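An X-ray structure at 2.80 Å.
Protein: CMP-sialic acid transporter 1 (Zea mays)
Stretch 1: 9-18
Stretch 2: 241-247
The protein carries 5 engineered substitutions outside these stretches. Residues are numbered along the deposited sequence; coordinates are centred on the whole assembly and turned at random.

Stretch 1 9-18: LLTILTSSQG
Stretch 2, residues 241-247: FNLGSTG

The most distinctive feature of this contact is a threonine acting as a knob: the side chain of Thr246, chi1 p, sits among Leu10, Leu13, Thr14 and Gln17 of a helix more than 225 residues away in sequence. Both stretches, 9-18 and 241-247, are helical throughout, most residues having phi near -65° and psi near -40°, with Leu13 (-82°/-29°), Ser15 (-83°/-26°) and Ser245 (-54°/-60°) departing from these values, and each helix continues beyond its ends. They run nearly antiparallel, at 154° between their N-to-C directions, with axes 9.2 Å apart at closest approach. CA of Leu10 lies 5.8 Å from CA of Thr246, and CA of Gln17 lies 5.7 Å from CA of Asn242, which fixes the register.

A branched but short residue suits the hole because it offers a methyl and a hydroxyl at once. Thr246 CG2 packs 3.5 Å from Leu13 CB, while Leu10 (chi1 t, chi2 p), whose CA-to-CB bond points sideways, brings CD1 to 3.7 Å from Thr246 CB. The hydroxyl meets Gln17: Thr246 OG1 is 2.9 Å from Gln17 OE1 and 3.2 Å from Asn242 O in its own helix, two acceptors for one proton. Gln17 (chi1 p, chi2 t, chi3 47°) has the length to reach across, and its NE2 also lies 3.8 Å from Leu243 CD1.

The CA-to-CB bond of Asn242 (chi1 t, chi2 151°) points toward the partner helix, and its OD1 lies 3.2 Å from Ser16 CB and its ND2 3.4 Å from Leu13 O. Leu13 (chi1 m, chi2 t) spreads its CD1 to 4.3 Å from Ser245 CB. The two serines turn their hydroxyls back to their own helices: Ser245 OG (chi1 m) donates a hydrogen bond to Phe241 O at 2.9 Å, and Ser16 OG (chi1 m) donates a hydrogen bond to Ile12 O at 3.0 Å. Thr14 (chi1 m) likewise donates a hydrogen bond to Leu10 O through OG1 at 2.7 Å. In all, 356 Å² is buried, both sides summed.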

ATOM      1  N   LEU B   9      -4.447   9.133 -28.172  1.00 66.10           N
ATOM      2  CA  LEU B   9      -5.485   9.129 -27.141  1.00 65.66           C
ATOM      3  C   LEU B   9      -5.119   8.124 -26.041  1.00 63.99           C
ATOM      4  O   LEU B   9      -5.331   8.396 -24.860  1.00 64.68           O
ATOM      5  CB  LEU B   9      -6.834   8.785 -27.784  1.00 66.74           C
ATOM      6  CG  LEU B   9      -8.040   8.776 -26.845  1.00 67.40           C
ATOM      7  CD1 LEU B   9      -8.245  10.138 -26.195  1.00 67.24           C
ATOM      8  CD2 LEU B   9      -9.296   8.346 -27.587  1.00 67.81           C
ATOM      9  N   LEU B  10      -4.573   6.975 -26.432  1.00 63.16           N
ATOM     10  CA  LEU B  10      -4.111   5.977 -25.464  1.00 62.79           C
ATOM     11  C   LEU B  10      -3.008   6.588 -24.591  1.00 62.10           C
ATOM     12  O   LEU B  10      -2.988   6.372 -23.385  1.00 62.05           O
ATOM     13  CB  LEU B  10      -3.609   4.732 -26.204  1.00 62.74           C
ATOM     14  CG  LEU B  10      -3.049   3.613 -25.325  1.00 62.30           C
ATOM     15  CD1 LEU B  10      -4.062   3.177 -24.277  1.00 62.35           C
ATOM     16  CD2 LEU B  10      -2.622   2.424 -26.172  1.00 63.19           C
ATOM     17  N   THR B  11      -2.106   7.354 -25.203  1.00 62.57           N
ATOM     18  CA  THR B  11      -1.048   8.042 -24.459  1.00 63.75           C
ATOM     19  C   THR B  11      -1.678   9.002 -23.443  1.00 64.77           C
ATOM     20  O   THR B  11      -1.318   8.985 -22.266  1.00 65.30           O
ATOM     21  CB  THR B  11      -0.083   8.769 -25.406  1.00 62.92           C
ATOM     22  OG1 THR B  11       0.473   7.797 -26.290  1.00 62.71           O
ATOM     23  CG2 THR B  11       1.029   9.496 -24.683  1.00 62.76           C
ATOM     24  N   ILE B  12      -2.623   9.823 -23.898  1.00 65.21           N
ATOM     25  CA  ILE B  12      -3.293  10.781 -23.019  1.00 67.42           C
ATOM     26  C   ILE B  12      -3.949  10.025 -21.855  1.00 68.78           C
ATOM     27  O   ILE B  12      -3.785  10.416 -20.701  1.00 70.41           O
ATOM     28  CB  ILE B  12      -4.311  11.642 -23.800  1.00 69.10           C
ATOM     29  CG1 ILE B  12      -3.623  12.599 -24.779  1.00 70.09           C
ATOM     30  CG2 ILE B  12      -5.243  12.388 -22.854  1.00 68.88           C
ATOM     31  CD1 ILE B  12      -2.687  13.598 -24.130  1.00 70.04           C
ATOM     32  N   LEU B  13      -4.664   8.942 -22.150  1.00 69.34           N
ATOM     33  CA  LEU B  13      -5.452   8.258 -21.119  1.00 69.27           C
ATOM     34  C   LEU B  13      -4.571   7.319 -20.281  1.00 69.48           C
ATOM     35  O   LEU B  13      -4.874   7.104 -19.113  1.00 71.15           O
ATOM     36  CB  LEU B  13      -6.615   7.502 -21.772  1.00 68.85           C
ATOM     37  CG  LEU B  13      -7.757   8.373 -22.304  1.00 67.82           C
ATOM     38  CD1 LEU B  13      -8.838   7.517 -22.943  1.00 68.18           C
ATOM     39  CD2 LEU B  13      -8.354   9.237 -21.202  1.00 67.38           C
ATOM     40  N   THR B  14      -3.491   6.766 -20.832  1.00 69.65           N
ATOM     41  CA  THR B  14      -2.605   5.896 -20.032  1.00 69.63           C
ATOM     42  C   THR B  14      -1.927   6.723 -18.929  1.00 72.91           C
ATOM     43  O   THR B  14      -1.630   6.195 -17.856  1.00 75.66           O
ATOM     44  CB  THR B  14      -1.571   5.167 -20.904  1.00 67.23           C
ATOM     45  OG1 THR B  14      -2.261   4.311 -21.815  1.00 65.46           O
ATOM     46  CG2 THR B  14      -0.599   4.330 -20.101  1.00 66.48           C
ATOM     47  N   SER B  15      -1.689   8.010 -19.190  1.00 75.21           N
ATOM     48  CA  SER B  15      -1.085   8.900 -18.193  1.00 76.83           C
ATOM     49  C   SER B  15      -2.154   9.426 -17.226  1.00 78.76           C
ATOM     50  O   SER B  15      -1.833   9.788 -16.096  1.00 81.22           O
ATOM     51  CB  SER B  15      -0.334  10.033 -18.851  1.00 76.56           C
ATOM     52  OG  SER B  15      -1.218  11.060 -19.273  1.00 76.14           O
ATOM     53  N   SER B  16      -3.411   9.486 -17.673  1.00 79.17           N
ATOM     54  CA  SER B  16      -4.523   9.906 -16.814  1.00 79.09           C
ATOM     55  C   SER B  16      -4.722   8.893 -15.682  1.00 78.79           C
ATOM     56  O   SER B  16      -4.756   9.269 -14.510  1.00 81.15           O
ATOM     57  CB  SER B  16      -5.794  10.091 -17.607  1.00 80.06           C
ATOM     58  OG  SER B  16      -5.692  11.206 -18.479  1.00 81.64           O
ATOM     59  N   GLN B  17      -4.850   7.615 -16.036  1.00 76.98           N
ATOM     60  CA  GLN B  17      -5.014   6.551 -15.040  1.00 75.67           C
ATOM     61  C   GLN B  17      -3.770   6.498 -14.141  1.00 74.03           C
ATOM     62  O   GLN B  17      -3.862   6.103 -12.984  1.00 70.18           O
ATOM     63  CB  GLN B  17      -5.278   5.199 -15.711  1.00 75.93           C
ATOM     64  CG  GLN B  17      -4.075   4.618 -16.443  1.00 77.04           C
ATOM     65  CD  GLN B  17      -4.387   3.298 -17.105  1.00 78.30           C
ATOM     66  OE1 GLN B  17      -5.399   3.144 -17.785  1.00 79.37           O
ATOM     67  NE2 GLN B  17      -3.504   2.331 -16.916  1.00 77.53           N
ATOM     68  N   GLY B  18      -2.619   6.891 -14.683  1.00 75.51           N
ATOM     69  CA  GLY B  18      -1.384   6.979 -13.907  1.00 75.89           C
ATOM     70  C   GLY B  18      -1.507   7.942 -12.737  1.00 75.02           C
ATOM     71  O   GLY B  18      -1.201   7.581 -11.600  1.00 77.56           O
ATOM     72  N   PHE B 241     -12.985   3.084 -14.761  1.00 69.65           N
ATOM     73  CA  PHE B 241     -13.427   3.465 -16.102  1.00 70.07           C
ATOM     74  C   PHE B 241     -12.208   3.745 -16.987  1.00 68.88           C
ATOM     75  O   PHE B 241     -12.143   3.281 -18.125  1.00 68.06           O
ATOM     76  CB  PHE B 241     -14.355   4.683 -16.051  1.00 71.16           C
ATOM     77  CG  PHE B 241     -15.674   4.470 -15.348  1.00 73.66           C
ATOM     78  CD1 PHE B 241     -16.324   3.244 -15.393  1.00 74.35           C
ATOM     79  CD2 PHE B 241     -16.285   5.511 -14.663  1.00 75.29           C
ATOM     80  CE1 PHE B 241     -17.541   3.059 -14.755  1.00 74.28           C
ATOM     81  CE2 PHE B 241     -17.502   5.325 -14.025  1.00 75.41           C
ATOM     82  CZ  PHE B 241     -18.127   4.100 -14.072  1.00 75.62           C
ATOM     83  N   ASN B 242     -11.243   4.486 -16.450  1.00 68.09           N
ATOM     84  CA  ASN B 242     -10.068   4.881 -17.213  1.00 68.50           C
ATOM     85  C   ASN B 242      -9.265   3.643 -17.635  1.00 67.16           C
ATOM     86  O   ASN B 242      -8.722   3.616 -18.737  1.00 67.33           O
ATOM     87  CB  ASN B 242      -9.179   5.852 -16.434  1.00 69.21           C
ATOM     88  CG  ASN B 242      -8.404   6.775 -17.349  1.00 70.41           C
ATOM     89  OD1 ASN B 242      -8.080   7.896 -16.970  1.00 73.03           O
ATOM     90  ND2 ASN B 242      -8.131   6.326 -18.563  1.00 70.65           N
ATOM     91  N   LEU B 243      -9.188   2.639 -16.764  1.00 65.74           N
ATOM     92  CA  LEU B 243      -8.448   1.401 -17.046  1.00 65.25           C
ATOM     93  C   LEU B 243      -9.227   0.557 -18.066  1.00 65.71           C
ATOM     94  O   LEU B 243      -8.634  -0.139 -18.897  1.00 66.35           O
ATOM     95  CB  LEU B 243      -8.235   0.639 -15.733  1.00 64.37           C
ATOM     96  CG  LEU B 243      -7.409  -0.645 -15.818  1.00 63.73           C
ATOM     97  CD1 LEU B 243      -6.112  -0.422 -16.584  1.00 63.13           C
ATOM     98  CD2 LEU B 243      -7.115  -1.187 -14.427  1.00 64.00           C
ATOM     99  N   GLY B 244     -10.551   0.620 -17.987  1.00 65.26           N
ATOM    100  CA  GLY B 244     -11.411   0.019 -18.990  1.00 65.35           C
ATOM    101  C   GLY B 244     -11.227   0.669 -20.352  1.00 66.08           C
ATOM    102  O   GLY B 244     -11.048  -0.017 -21.358  1.00 65.08           O
ATOM    103  N   SER B 245     -11.260   2.000 -20.369  1.00 67.33           N
ATOM    104  CA  SER B 245     -11.123   2.779 -21.601  1.00 68.11           C
ATOM    105  C   SER B 245      -9.842   2.380 -22.340  1.00 69.00           C
ATOM    106  O   SER B 245      -9.897   1.904 -23.474  1.00 71.25           O
ATOM    107  CB  SER B 245     -11.142   4.258 -21.312  1.00 68.74           C
ATOM    108  OG  SER B 245     -12.351   4.639 -20.675  1.00 68.99           O
ATOM    109  N   THR B 246      -8.700   2.554 -21.680  1.00 68.91           N
ATOM    110  CA  THR B 246      -7.400   2.315 -22.316  1.00 68.83           C
ATOM    111  C   THR B 246      -7.337   0.872 -22.835  1.00 68.12           C
ATOM    112  O   THR B 246      -6.811   0.628 -23.919  1.00 69.39           O
ATOM    113  CB  THR B 246      -6.241   2.643 -21.365  1.00 69.53           C
ATOM    114  OG1 THR B 246      -6.418   1.912 -20.151  1.00 69.37           O
ATOM    115  CG2 THR B 246      -6.136   4.122 -21.056  1.00 69.77           C
ATOM    116  N   GLY B 247      -7.905  -0.064 -22.077  1.00 66.81           N
ATOM    117  CA  GLY B 247      -7.922  -1.477 -22.452  1.00 64.90           C
ATOM    118  C   GLY B 247      -8.700  -1.743 -23.734  1.00 64.25           C
ATOM    119  O   GLY B 247      -8.364  -2.669 -24.474  1.00 63.71           O
TER